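Local coordinates for protein metallopeptidase containing co-catalytic metalloactive site (Shewanella denitrificans OS217, PDB 3B2Y) that probably acts as a zinc-dependent metallocarboxypeptidase of the M14 peptidase family, its metal site being occupied by nickel in this crystal, at residues N44-V49 against K149-H154; N55-A60 against L105-N110; E79-W84 against C169-L174; A243-P248 against Q258-A263. One frame throughout, in Å; residues are numbered along the deposited sequence.

Contact 1: residues N44-V49 against K149-H154; sequences NTLGSV and KLLLEH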
loop_
_atom_site.group_PDB
_atom_site.type_symbol
_atom_site.label_atom_id
_atom_site.label_comp_id
_atom_site.label_asym_id
_atom_site.label_seq_id
_atom_site.Cartn_x
_atom_site.Cartn_y
_atom_site.Cartn_z
ATOM N N ASN A 44 -12.930 11.029 1.841
ATOM C CA ASN A 44 -13.007 11.662 0.549
ATOM C C ASN A 44 -13.114 10.600 -0.549
ATOM O O ASN A 44 -12.164 9.790 -0.748
ATOM C CB ASN A 44 -11.766 12.487 0.289
ATOM C CG ASN A 44 -11.876 13.288 -0.990
ATOM O OD1 ASN A 44 -12.836 13.123 -1.781
ATOM N ND2 ASN A 44 -10.939 14.189 -1.185
ATOM N N THR A 45 -14.277 10.514 -1.173
ATOM C CA THR A 45 -14.455 9.483 -2.210
ATOM C C THR A 45 -13.839 10.014 -3.541
ATOM O O THR A 45 -14.376 10.969 -4.111
ATOM C CB THR A 45 -15.913 9.112 -2.358
ATOM O OG1 THR A 45 -16.442 8.598 -1.100
ATOM C CG2 THR A 45 -16.085 8.084 -3.438
ATOM N N LEU A 46 -12.793 9.377 -4.011
ATOM C CA LEU A 46 -12.056 9.753 -5.260
ATOM C C LEU A 46 -12.727 9.178 -6.497
ATOM O O LEU A 46 -12.529 9.676 -7.586
ATOM C CB LEU A 46 -10.592 9.280 -5.258
ATOM C CG LEU A 46 -9.702 9.691 -4.069
ATOM C CD1 LEU A 46 -8.243 9.456 -4.259
ATOM C CD2 LEU A 46 -10.013 11.179 -3.741
ATOM N N GLY A 47 -13.621 8.220 -6.303
ATOM C CA GLY A 47 -14.341 7.616 -7.394
ATOM C C GLY A 47 -14.966 6.329 -6.925
ATOM O O GLY A 47 -14.714 5.854 -5.817
ATOM N N SER A 48 -15.677 5.703 -7.840
ATOM C CA SER A 48 -16.378 4.452 -7.547
ATOM C C SER A 48 -16.540 3.622 -8.795
ATOM O O SER A 48 -16.701 4.180 -9.881
ATOM C CB SER A 48 -17.712 4.741 -6.832
ATOM O OG SER A 48 -18.808 5.057 -7.613
ATOM N N VAL A 49 -16.467 2.298 -8.658
ATOM C CA VAL A 49 -16.684 1.394 -9.750
ATOM C C VAL A 49 -17.442 0.180 -9.215
ATOM O O VAL A 49 -17.144 -0.290 -8.113
ATOM C CB VAL A 49 -15.327 0.989 -10.387
ATOM C CG1 VAL A 49 -14.453 0.378 -9.409
ATOM C CG2 VAL A 49 -15.571 0.076 -11.645
ATOM N N LYS A 149 -6.908 6.651 -13.658
ATOM C CA LYS A 149 -7.431 7.901 -14.123
ATOM C C LYS A 149 -8.158 8.676 -13.012
ATOM O O LYS A 149 -8.072 9.917 -12.956
ATOM C CB LYS A 149 -8.360 7.673 -15.306
ATOM C CG LYS A 149 -7.606 7.183 -16.517
ATOM C CD LYS A 149 -8.586 6.801 -17.657
ATOM C CE LYS A 149 -7.770 6.485 -18.948
ATOM N NZ LYS A 149 -7.204 5.168 -18.861
ATOM N N LEU A 150 -8.906 7.964 -12.168
ATOM C CA LEU A 150 -9.667 8.618 -11.093
ATOM C C LEU A 150 -8.710 9.175 -10.046
ATOM O O LEU A 150 -8.911 10.247 -9.522
ATOM C CB LEU A 150 -10.630 7.636 -10.416
ATOM C CG LEU A 150 -11.737 7.023 -11.300
ATOM C CD1 LEU A 150 -12.475 5.844 -10.551
ATOM C CD2 LEU A 150 -12.745 8.185 -11.833
ATOM N N LEU A 151 -7.645 8.446 -9.746
ATOM C CA LEU A 151 -6.571 8.979 -8.908
ATOM C C LEU A 151 -5.865 10.200 -9.473
ATOM O O LEU A 151 -5.619 11.171 -8.768
ATOM C CB LEU A 151 -5.524 7.884 -8.617
ATOM C CG LEU A 151 -5.955 6.711 -7.740
ATOM C CD1 LEU A 151 -4.758 5.896 -7.503
ATOM C CD2 LEU A 151 -6.548 7.101 -6.411
ATOM N N LEU A 152 -5.619 10.187 -10.770
ATOM C CA LEU A 152 -4.978 11.302 -11.453
ATOM C C LEU A 152 -5.857 12.571 -11.474
ATOM O O LEU A 152 -5.328 13.703 -11.527
ATOM C CB LEU A 152 -4.500 10.844 -12.838
ATOM C CG LEU A 152 -3.222 9.997 -12.919
ATOM C CD1 LEU A 152 -2.957 9.543 -14.352
ATOM C CD2 LEU A 152 -1.970 10.790 -12.364
ATOM N N GLU A 153 -7.183 12.421 -11.406
ATOM C CA GLU A 153 -8.144 13.545 -11.253
ATOM C C GLU A 153 -7.950 14.256 -9.908
ATOM O O GLU A 153 -8.384 15.377 -9.762
ATOM C CB GLU A 153 -9.611 13.067 -11.375
ATOM C CG GLU A 153 -10.053 12.663 -12.799
ATOM C CD GLU A 153 -11.599 12.448 -12.958
ATOM O OE1 GLU A 153 -12.275 12.047 -11.969
ATOM O OE2 GLU A 153 -12.146 12.706 -14.076
ATOM N N HIS A 154 -7.278 13.590 -8.962
ATOM C CA HIS A 154 -7.012 14.088 -7.608
ATOM C C HIS A 154 -5.521 14.115 -7.380
ATOM O O HIS A 154 -5.029 14.024 -6.253
ATOM C CB HIS A 154 -7.704 13.169 -6.618
ATOM C CG HIS A 154 -9.184 13.186 -6.766
ATOM N ND1 HIS A 154 -9.877 12.290 -7.563
ATOM C CD2 HIS A 154 -10.103 14.047 -6.285
ATOM C CE1 HIS A 154 -11.162 12.579 -7.523
ATOM N NE2 HIS A 154 -11.328 13.625 -6.736
#
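Leu46 meets His154 and Leu151 at a classic beta bulge, in which Leu46 and Gly47 both face Ile54 on the partner strand of a two-stranded antiparallel sheet. Its CB lies 3.9 Å from His154 ND1. CG stands anti to the carbonyl carbon (chi1 -54°), and the two methyls part from there. CD2 settles over the middle of the imidazole, 3.8 Å from the centroid of the His154 ring and 13° off its normal, which defines a CH-pi contact. CD1 crosses to Leu151, reaching its CD2 at 3.6 Å, and both leucines also touch Leu106 of strand 102-106. The backbone closes on the ring as well, with Leu46 O 3.2 Å from His154 CE1. What fixes the rotation of the imidazole is a bond within its own segment: ND1 of His154 donates to Leu150 O at 3.0 Å, with an N-H...O angle of 165° and the acceptor close to the ring plane. An alanine in place of His154 would probably leave a gap beside Leu46 CD2 and deprive the Leu150 carbonyl of its imidazole donor. The contact thus ties the hairpin to the helix 146-152 region, away from the metal. At Gly47, the backbone itself faces the helix, its CA lying 4.1 Å from Leu150 CD1.

Contact 2: residues N55-A60 against L105-N110; sequences NLYQSA and LLPLVN
Tyr57 and Leu105 form a single antiparallel bridge, a hydrogen-bonded pair: Tyr57 N donates to Leu105 O at 2.9 Å with an N-H...O angle of 167°, and Leu105 N returns a bond to Tyr57 O, also 2.9 Å. Beyond the bridge the chains part and two waters take over. Water 1 accepts from Leu108 N at 3.0 Å and lies 2.8 Å from Asn55 O, to which it can donate; water 2 accepts from Asn55 N at 3.0 Å and lies within bonding distance of Leu108 O. The Asn55 side chain is held chiefly by Thr45 OG1 at its OD1, while its ND2 makes a weak bond to Tyr57 OH. Leu105 O has a further neighbour in Leu56 CA, a CA-H...O contact of 3.4 Å.

Packing falls on two sides of the backbone. On one, Pro107 CG comes to the edge of the Tyr57 ring, 3.9 Å from CE1, and the two side chains cross at about a right angle. Leu32 and Val36 of helix 25-39 also pack on Tyr57. On the other, CD1 of Leu56 meets CD1 of Leu106 at 4.2 Å. An alanine at Tyr57 would probably open a gap between Pro107 and helix 25-39 and take away the weak hydroxyl partner of Asn55 ND2. The contact joins the hairpin to edge strand 102-106 of the six-stranded sheet; its backbone polar groups pair directly at the bridge, and beyond it Asn55 and Leu108 are linked through two waters.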
loop_
_atom_site.group_PDB
_atom_site.type_symbol
_atom_site.label_atom_id
_atom_site.label_comp_id
_atom_site.label_asym_id
_atom_site.label_seq_id
_atom_site.Cartn_x
_atom_site.Cartn_y
_atom_site.Cartn_z
ATOM N N ASN A 55 -11.871 5.423 -1.664
ATOM C CA ASN A 55 -11.841 6.463 -0.667
ATOM C C ASN A 55 -10.418 6.788 -0.229
ATOM O O ASN A 55 -9.571 5.879 -0.002
ATOM C CB ASN A 55 -12.682 6.000 0.504
ATOM C CG ASN A 55 -14.164 5.971 0.172
ATOM O OD1 ASN A 55 -14.671 6.814 -0.579
ATOM N ND2 ASN A 55 -14.855 5.032 0.740
ATOM N N LEU A 56 -10.196 8.076 -0.039
ATOM C CA LEU A 56 -9.008 8.559 0.689
ATOM C C LEU A 56 -9.489 8.996 2.071
ATOM O O LEU A 56 -10.492 9.735 2.167
ATOM C CB LEU A 56 -8.433 9.757 -0.012
ATOM C CG LEU A 56 -7.199 10.440 0.558
ATOM C CD1 LEU A 56 -6.001 9.546 0.550
ATOM C CD2 LEU A 56 -6.923 11.745 -0.192
ATOM N N TYR A 57 -8.837 8.535 3.124
ATOM C CA TYR A 57 -9.126 9.013 4.460
ATOM C C TYR A 57 -8.013 9.904 4.976
ATOM O O TYR A 57 -6.902 9.584 4.866
ATOM C CB TYR A 57 -9.354 7.871 5.429
ATOM C CG TYR A 57 -10.450 6.997 4.997
ATOM C CD1 TYR A 57 -10.221 5.973 4.144
ATOM C CD2 TYR A 57 -11.742 7.240 5.396
ATOM C CE1 TYR A 57 -11.237 5.178 3.709
ATOM C CE2 TYR A 57 -12.758 6.478 4.976
ATOM C CZ TYR A 57 -12.515 5.446 4.136
ATOM O OH TYR A 57 -13.549 4.698 3.732
ATOM N N GLN A 58 -8.371 11.024 5.547
ATOM C CA GLN A 58 -7.368 11.968 6.079
ATOM C C GLN A 58 -7.832 12.565 7.386
ATOM O O GLN A 58 -8.993 12.473 7.731
ATOM C CB GLN A 58 -7.140 13.104 5.097
ATOM C CG GLN A 58 -6.754 12.741 3.708
ATOM C CD GLN A 58 -6.417 13.961 2.910
ATOM O OE1 GLN A 58 -7.278 14.813 2.653
ATOM N NE2 GLN A 58 -5.153 14.093 2.549
ATOM N N SER A 59 -6.907 13.231 8.082
ATOM C CA SER A 59 -7.243 13.994 9.280
ATOM C C SER A 59 -8.233 15.077 8.887
ATOM O O SER A 59 -8.241 15.554 7.728
ATOM C CB SER A 59 -6.004 14.633 9.940
ATOM O OG SER A 59 -4.855 13.797 9.851
ATOM N N ALA A 60 -9.054 15.484 9.854
ATOM C CA ALA A 60 -10.098 16.491 9.603
ATOM C C ALA A 60 -9.481 17.821 9.133
ATOM O O ALA A 60 -10.128 18.582 8.416
ATOM C CB ALA A 60 -10.981 16.691 10.858
ATOM N N LEU A 105 -4.719 7.818 4.087
ATOM C CA LEU A 105 -4.858 6.364 3.842
ATOM C C LEU A 105 -5.723 6.105 2.596
ATOM O O LEU A 105 -6.724 6.751 2.398
ATOM C CB LEU A 105 -5.508 5.716 5.050
ATOM C CG LEU A 105 -4.804 5.927 6.380
ATOM C CD1 LEU A 105 -5.733 5.543 7.516
ATOM C CD2 LEU A 105 -3.511 5.138 6.387
ATOM N N LEU A 106 -5.232 5.289 1.698
ATOM C CA LEU A 106 -5.893 4.897 0.436
ATOM C C LEU A 106 -5.916 3.343 0.454
ATOM O O LEU A 106 -5.080 2.676 -0.113
ATOM C CB LEU A 106 -5.121 5.516 -0.739
ATOM C CG LEU A 106 -5.638 5.567 -2.145
ATOM C CD1 LEU A 106 -6.872 6.493 -2.221
ATOM C CD2 LEU A 106 -4.529 6.170 -3.010
ATOM N N PRO A 107 -6.863 2.771 1.198
ATOM C CA PRO A 107 -6.818 1.389 1.594
ATOM C C PRO A 107 -7.036 0.407 0.443
ATOM O O PRO A 107 -6.577 -0.719 0.517
ATOM C CB PRO A 107 -8.045 1.247 2.548
ATOM C CG PRO A 107 -8.393 2.571 2.945
ATOM C CD PRO A 107 -7.992 3.483 1.796
ATOM N N LEU A 108 -7.798 0.805 -0.567
ATOM C CA LEU A 108 -8.266 -0.153 -1.567
ATOM C C LEU A 108 -8.553 0.520 -2.898
ATOM O O LEU A 108 -9.659 0.994 -3.114
ATOM C CB LEU A 108 -9.514 -0.861 -1.079
ATOM C CG LEU A 108 -10.129 -1.956 -1.981
ATOM C CD1 LEU A 108 -9.018 -3.006 -2.451
ATOM C CD2 LEU A 108 -11.361 -2.659 -1.289
ATOM N N VAL A 109 -7.562 0.549 -3.780
ATOM C CA VAL A 109 -7.649 1.243 -5.056
ATOM C C VAL A 109 -8.403 0.432 -6.155
ATOM O O VAL A 109 -9.074 1.003 -7.026
ATOM C CB VAL A 109 -6.249 1.597 -5.483
ATOM C CG1 VAL A 109 -6.182 2.056 -6.943
ATOM C CG2 VAL A 109 -5.646 2.625 -4.503
ATOM N N ASN A 110 -8.374 -0.890 -6.022
ATOM C CA ASN A 110 -8.912 -1.816 -7.000
ATOM C C ASN A 110 -9.996 -2.761 -6.376
ATOM O O ASN A 110 -9.783 -3.933 -6.142
ATOM C CB ASN A 110 -7.787 -2.651 -7.534
ATOM C CG ASN A 110 -8.222 -3.634 -8.622
ATOM O OD1 ASN A 110 -9.336 -3.612 -9.153
ATOM N ND2 ASN A 110 -7.285 -4.509 -8.975
HETATM O O HOH W 1 -9.068 3.427 -1.200
HETATM O O HOH W 2 -11.633 2.530 -1.010
#

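Contact 3: residues E79-W84 against C169-L174; sequences EAAGPW and CHEDVL. With NI (nickel (II) ion), chain C.
Glu79 and Glu171 bring the loop before helix 81-92 against strand 165-172, with their CA atoms 5.0 Å apart, and Gly82 CA follows at 5.2 Å from Cys169 CA. Glu79 runs out extended (chi2 177°) and grips the nickel ion with both carboxylate oxygens, OE1 at 2.1 Å and OE2 at 2.2 Å. From the strand, His170 ND1 binds the same ion at 2.2 Å, its ring plane turned 62° from the Glu79 carboxylate. His76 and two waters complete the site, the HXXE...H arrangement of M14 peptidases, in which the metal is normally zinc.

A second shell orients the ligand. Glu171 N donates to Glu79 OE1 at 3.2 Å, approaching from above the carboxylate plane, and Arg119 bonds to Glu79 OE2. That oxygen also lies 2.9 Å from Glu171 O; both are acceptors, so this is a close approach and not a hydrogen bond. Water 4, itself a nickel ligand, can donate to the same carbonyl.

The Glu171 side chain reaches Ala81 instead of the metal: its OE2 accepts from Ala81 N at 3.0 Å, 58° out of the carboxylate plane, and OE1 forms a salt bridge with Arg256, which is likely to keep the group ionised. Water 3 bridges the backbones, donating to both Glu79 O and Cys169 O. Strand 165-172 lies between strands 68-73 and 242-248 of the central sheet, and Ala81 touches Arg256 and Asn260 of helix 253-271.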
loop_
_atom_site.group_PDB
_atom_site.type_symbol
_atom_site.label_atom_id
_atom_site.label_comp_id
_atom_site.label_asym_id
_atom_site.label_seq_id
_atom_site.Cartn_x
_atom_site.Cartn_y
_atom_site.Cartn_z
ATOM N N GLU A 79 -3.298 -9.330 -4.013
ATOM C CA GLU A 79 -2.394 -8.879 -2.937
ATOM C C GLU A 79 -3.167 -8.430 -1.696
ATOM O O GLU A 79 -2.986 -7.336 -1.197
ATOM C CB GLU A 79 -1.503 -7.757 -3.494
ATOM C CG GLU A 79 -0.646 -8.307 -4.636
ATOM C CD GLU A 79 0.252 -7.275 -5.345
ATOM O OE1 GLU A 79 0.370 -6.151 -4.830
ATOM O OE2 GLU A 79 0.754 -7.619 -6.474
ATOM N N ALA A 80 -4.052 -9.312 -1.215
ATOM C CA ALA A 80 -5.093 -8.972 -0.228
ATOM C C ALA A 80 -4.578 -8.654 1.190
ATOM O O ALA A 80 -5.255 -7.943 1.984
ATOM C CB ALA A 80 -6.187 -10.076 -0.194
ATOM N N ALA A 81 -3.369 -9.109 1.514
ATOM C CA ALA A 81 -2.757 -8.793 2.800
ATOM C C ALA A 81 -2.480 -7.318 3.022
ATOM O O ALA A 81 -2.333 -6.861 4.168
ATOM C CB ALA A 81 -1.407 -9.606 3.022
ATOM N N GLY A 82 -2.372 -6.560 1.937
ATOM C CA GLY A 82 -2.217 -5.117 2.073
ATOM C C GLY A 82 -3.425 -4.417 2.719
ATOM O O GLY A 82 -3.317 -3.824 3.785
ATOM N N PRO A 83 -4.584 -4.451 2.052
ATOM C CA PRO A 83 -5.733 -3.744 2.602
ATOM C C PRO A 83 -6.123 -4.301 3.986
ATOM O O PRO A 83 -6.399 -3.520 4.900
ATOM C CB PRO A 83 -6.810 -3.955 1.549
ATOM C CG PRO A 83 -6.043 -4.253 0.333
ATOM C CD PRO A 83 -4.912 -5.067 0.765
ATOM N N TRP A 84 -6.059 -5.630 4.179
ATOM C CA TRP A 84 -6.336 -6.181 5.521
ATOM C C TRP A 84 -5.227 -5.796 6.546
ATOM O O TRP A 84 -5.526 -5.599 7.722
ATOM C CB TRP A 84 -6.579 -7.703 5.521
ATOM C CG TRP A 84 -7.813 -8.119 4.789
ATOM C CD1 TRP A 84 -7.869 -8.622 3.563
ATOM C CD2 TRP A 84 -9.149 -8.044 5.272
ATOM N NE1 TRP A 84 -9.166 -8.903 3.212
ATOM C CE2 TRP A 84 -9.981 -8.562 4.260
ATOM C CE3 TRP A 84 -9.732 -7.587 6.467
ATOM C CZ2 TRP A 84 -11.348 -8.569 4.377
ATOM C CZ3 TRP A 84 -11.106 -7.635 6.605
ATOM C CH2 TRP A 84 -11.903 -8.163 5.575
ATOM N N CYS A 169 1.705 -0.881 0.005
ATOM C CA CYS A 169 1.803 -2.217 0.553
ATOM C C CYS A 169 1.301 -3.198 -0.465
ATOM O O CYS A 169 0.078 -3.356 -0.641
ATOM C CB CYS A 169 0.960 -2.295 1.818
ATOM S SG CYS A 169 1.851 -1.328 3.123
ATOM N N HIS A 170 2.253 -3.818 -1.127
ATOM C CA HIS A 170 2.039 -4.889 -2.065
ATOM C C HIS A 170 2.418 -6.305 -1.589
ATOM O O HIS A 170 2.985 -6.546 -0.507
ATOM C CB HIS A 170 2.831 -4.581 -3.358
ATOM C CG HIS A 170 2.262 -3.433 -4.163
ATOM N ND1 HIS A 170 1.744 -3.582 -5.439
ATOM C CD2 HIS A 170 2.184 -2.115 -3.879
ATOM C CE1 HIS A 170 1.321 -2.405 -5.875
ATOM N NE2 HIS A 170 1.593 -1.496 -4.957
ATOM N N GLU A 171 2.133 -7.263 -2.445
ATOM C CA GLU A 171 2.592 -8.605 -2.212
ATOM C C GLU A 171 3.106 -9.185 -3.505
ATOM O O GLU A 171 2.661 -8.828 -4.594
ATOM C CB GLU A 171 1.485 -9.512 -1.691
ATOM C CG GLU A 171 0.643 -9.031 -0.492
ATOM C CD GLU A 171 0.042 -10.229 0.267
ATOM O OE1 GLU A 171 0.801 -10.839 1.066
ATOM O OE2 GLU A 171 -1.190 -10.535 0.090
ATOM N N ASP A 172 3.989 -10.129 -3.373
ATOM C CA ASP A 172 4.461 -10.884 -4.517
ATOM C C ASP A 172 3.919 -12.305 -4.336
ATOM O O ASP A 172 4.455 -13.122 -3.552
ATOM C CB ASP A 172 5.966 -10.812 -4.601
ATOM C CG ASP A 172 6.510 -11.383 -5.920
ATOM O OD1 ASP A 172 5.886 -12.332 -6.439
ATOM O OD2 ASP A 172 7.556 -10.881 -6.404
ATOM N N VAL A 173 2.885 -12.619 -5.110
ATOM C CA VAL A 173 1.976 -13.734 -4.755
ATOM C C VAL A 173 2.628 -15.099 -4.771
ATOM O O VAL A 173 2.237 -15.993 -4.025
ATOM C CB VAL A 173 0.674 -13.729 -5.642
ATOM C CG1 VAL A 173 1.000 -14.072 -7.095
ATOM C CG2 VAL A 173 -0.353 -14.697 -5.098
ATOM N N LEU A 174 3.616 -15.264 -5.627
ATOM C CA LEU A 174 4.272 -16.540 -5.776
ATOM C C LEU A 174 5.540 -16.669 -4.923
ATOM O O LEU A 174 6.146 -17.755 -4.820
ATOM C CB LEU A 174 4.553 -16.753 -7.279
ATOM C CG LEU A 174 3.382 -16.776 -8.245
ATOM C CD1 LEU A 174 3.834 -17.248 -9.628
ATOM C CD2 LEU A 174 2.199 -17.628 -7.753
HETATM NI NI NI C . 1.446 -5.523 -6.509
HETATM O O HOH W 3 -2.182 -4.795 -1.578
HETATM O O HOH W 4 3.370 -6.740 -6.168
HETATM O O HOH W 5 2.735 -5.430 -7.781
#

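Contact 4: residues A243-P248 against Q258-A263; sequences ACSETP and QANSAA
Ser245 and Thr247 turn toward helix 253-271 from a strand that runs nearly antiparallel to it: the axes of 243-248 and 258-263 make an angle of 161° and approach to 9.3 Å. This is a helix packed on one face of the central sheet of an alpha/beta fold. Asn260 spans the interface with both ends of its amide. Its ND2 donates to Thr247 OG1 at 3.1 Å, a bent bond of 142° with the acceptor tilted from the amide plane, and also bonds to Arg256 O. At the other end, Asn260 OD1 accepts from water 6 at 2.7 Å, and the same water accepts a hydrogen bond from Ser245 OG. The main partner of Thr247 OG1 is Glu171 OE1. The Thr247 methyl, anti to the carbonyl carbon, faces the helix, with CG2 3.9 Å from Ala259 CB, and Ala263 CB stands 4.4 Å from Ser245 OG. Glu246, predicted to be the proton donor/acceptor, points its CB away from the helix and packs against His170. The interface therefore joins strand and helix through one amide and a bridging water, with small methyls between, and links Asn260 through Thr247 to Glu171 beside the metal ligands.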
loop_
_atom_site.group_PDB
_atom_site.type_symbol
_atom_site.label_atom_id
_atom_site.label_comp_id
_atom_site.label_asym_id
_atom_site.label_seq_id
_atom_site.Cartn_x
_atom_site.Cartn_y
_atom_site.Cartn_z
ATOM N N ALA A 243 8.373 3.979 -0.483
ATOM C CA ALA A 243 8.677 2.547 -0.492
ATOM C C ALA A 243 7.478 1.739 -0.951
ATOM O O ALA A 243 6.361 2.146 -0.829
ATOM C CB ALA A 243 9.143 2.064 0.901
ATOM N N CYS A 244 7.761 0.575 -1.503
ATOM C CA CYS A 244 6.714 -0.388 -1.812
ATOM C C CYS A 244 7.135 -1.695 -1.176
ATOM O O CYS A 244 8.162 -2.274 -1.583
ATOM C CB CYS A 244 6.609 -0.503 -3.318
ATOM S SG CYS A 244 5.499 -1.789 -3.896
ATOM N N SER A 245 6.431 -2.120 -0.129
ATOM C CA SER A 245 6.769 -3.406 0.476
ATOM C C SER A 245 6.147 -4.522 -0.344
ATOM O O SER A 245 5.066 -4.368 -0.961
ATOM C CB SER A 245 6.320 -3.468 1.920
ATOM O OG SER A 245 4.984 -3.066 2.054
ATOM N N GLU A 246 6.812 -5.664 -0.334
ATOM C CA GLU A 246 6.332 -6.850 -1.013
ATOM C C GLU A 246 6.388 -8.030 -0.038
ATOM O O GLU A 246 7.489 -8.618 0.158
ATOM C CB GLU A 246 7.231 -7.162 -2.203
ATOM C CG GLU A 246 7.170 -6.137 -3.342
ATOM C CD GLU A 246 5.958 -6.310 -4.243
ATOM O OE1 GLU A 246 5.149 -7.240 -4.014
ATOM O OE2 GLU A 246 5.815 -5.494 -5.186
ATOM N N THR A 247 5.245 -8.365 0.569
ATOM C CA THR A 247 5.142 -9.607 1.363
ATOM C C THR A 247 4.921 -10.844 0.440
ATOM O O THR A 247 4.336 -10.734 -0.659
ATOM C CB THR A 247 4.088 -9.465 2.490
ATOM O OG1 THR A 247 2.854 -8.974 1.952
ATOM C CG2 THR A 247 4.577 -8.469 3.599
ATOM N N PRO A 248 5.425 -12.023 0.846
ATOM C CA PRO A 248 5.332 -13.247 0.049
ATOM C C PRO A 248 3.956 -13.900 0.123
ATOM O O PRO A 248 3.509 -14.267 1.222
ATOM C CB PRO A 248 6.366 -14.165 0.695
ATOM C CG PRO A 248 6.571 -13.616 2.085
ATOM C CD PRO A 248 6.180 -12.210 2.096
ATOM N N GLN A 258 0.064 -9.246 9.525
ATOM C CA GLN A 258 0.918 -8.744 10.592
ATOM C C GLN A 258 2.153 -8.009 10.084
ATOM O O GLN A 258 2.483 -6.949 10.603
ATOM C CB GLN A 258 1.303 -9.874 11.567
ATOM C CG GLN A 258 0.113 -10.315 12.403
ATOM C CD GLN A 258 0.344 -11.664 13.099
ATOM O OE1 GLN A 258 1.117 -12.514 12.630
ATOM N NE2 GLN A 258 -0.312 -11.848 14.233
ATOM N N ALA A 259 2.830 -8.569 9.089
ATOM C CA ALA A 259 4.009 -7.983 8.505
ATOM C C ALA A 259 3.719 -6.623 7.828
ATOM O O ALA A 259 4.495 -5.676 7.998
ATOM C CB ALA A 259 4.681 -8.954 7.515
ATOM N N ASN A 260 2.654 -6.564 7.045
ATOM C CA ASN A 260 2.156 -5.294 6.439
ATOM C C ASN A 260 1.889 -4.207 7.486
ATOM O O ASN A 260 2.378 -3.071 7.362
ATOM C CB ASN A 260 0.903 -5.561 5.626
ATOM C CG ASN A 260 1.228 -6.018 4.202
ATOM O OD1 ASN A 260 1.495 -5.198 3.327
ATOM N ND2 ASN A 260 1.212 -7.312 3.971
ATOM N N SER A 261 1.194 -4.586 8.536
ATOM C CA SER A 261 0.908 -3.683 9.647
ATOM C C SER A 261 2.205 -3.187 10.306
ATOM O O SER A 261 2.304 -2.023 10.663
ATOM C CB SER A 261 -0.024 -4.394 10.656
ATOM O OG SER A 261 -0.424 -3.507 11.695
ATOM N N ALA A 262 3.197 -4.093 10.432
ATOM C CA ALA A 262 4.530 -3.783 10.992
ATOM C C ALA A 262 5.336 -2.843 10.114
ATOM O O ALA A 262 5.966 -1.946 10.690
ATOM C CB ALA A 262 5.330 -5.073 11.244
ATOM N N ALA A 263 5.345 -3.065 8.779
ATOM C CA ALA A 263 5.929 -2.099 7.775
ATOM C C ALA A 263 5.347 -0.720 7.922
ATOM O O ALA A 263 6.093 0.277 7.935
ATOM C CB ALA A 263 5.779 -2.564 6.345
HETATM O O HOH W 6 3.715 -5.244 1.722
#

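Contacts 3 and 4 lie at the metal site and the predicted active site, their centres about 8 Å apart. Strands 165-172 and 242-248 are neighbours in the sheet, joined where His170 N lies 2.9 Å from Ser245 O and Asp172 N 2.8 Å from Thr247 O, probable hydrogen bonds consistent with His170 lying beside Glu246. Contact 2 reaches the same sheet at its edge, its centre about 17 Å from that of contact 3, and touches it where Pro107 O meets Pro83 CB at 3.4 Å. Contact 1 lies outermost, about 25 Å centre to centre from contact 4. It shares the hairpin with contact 2, nested in its loop, and Leu46 CD1 packs on Leu106 CD1 at 3.8 Å.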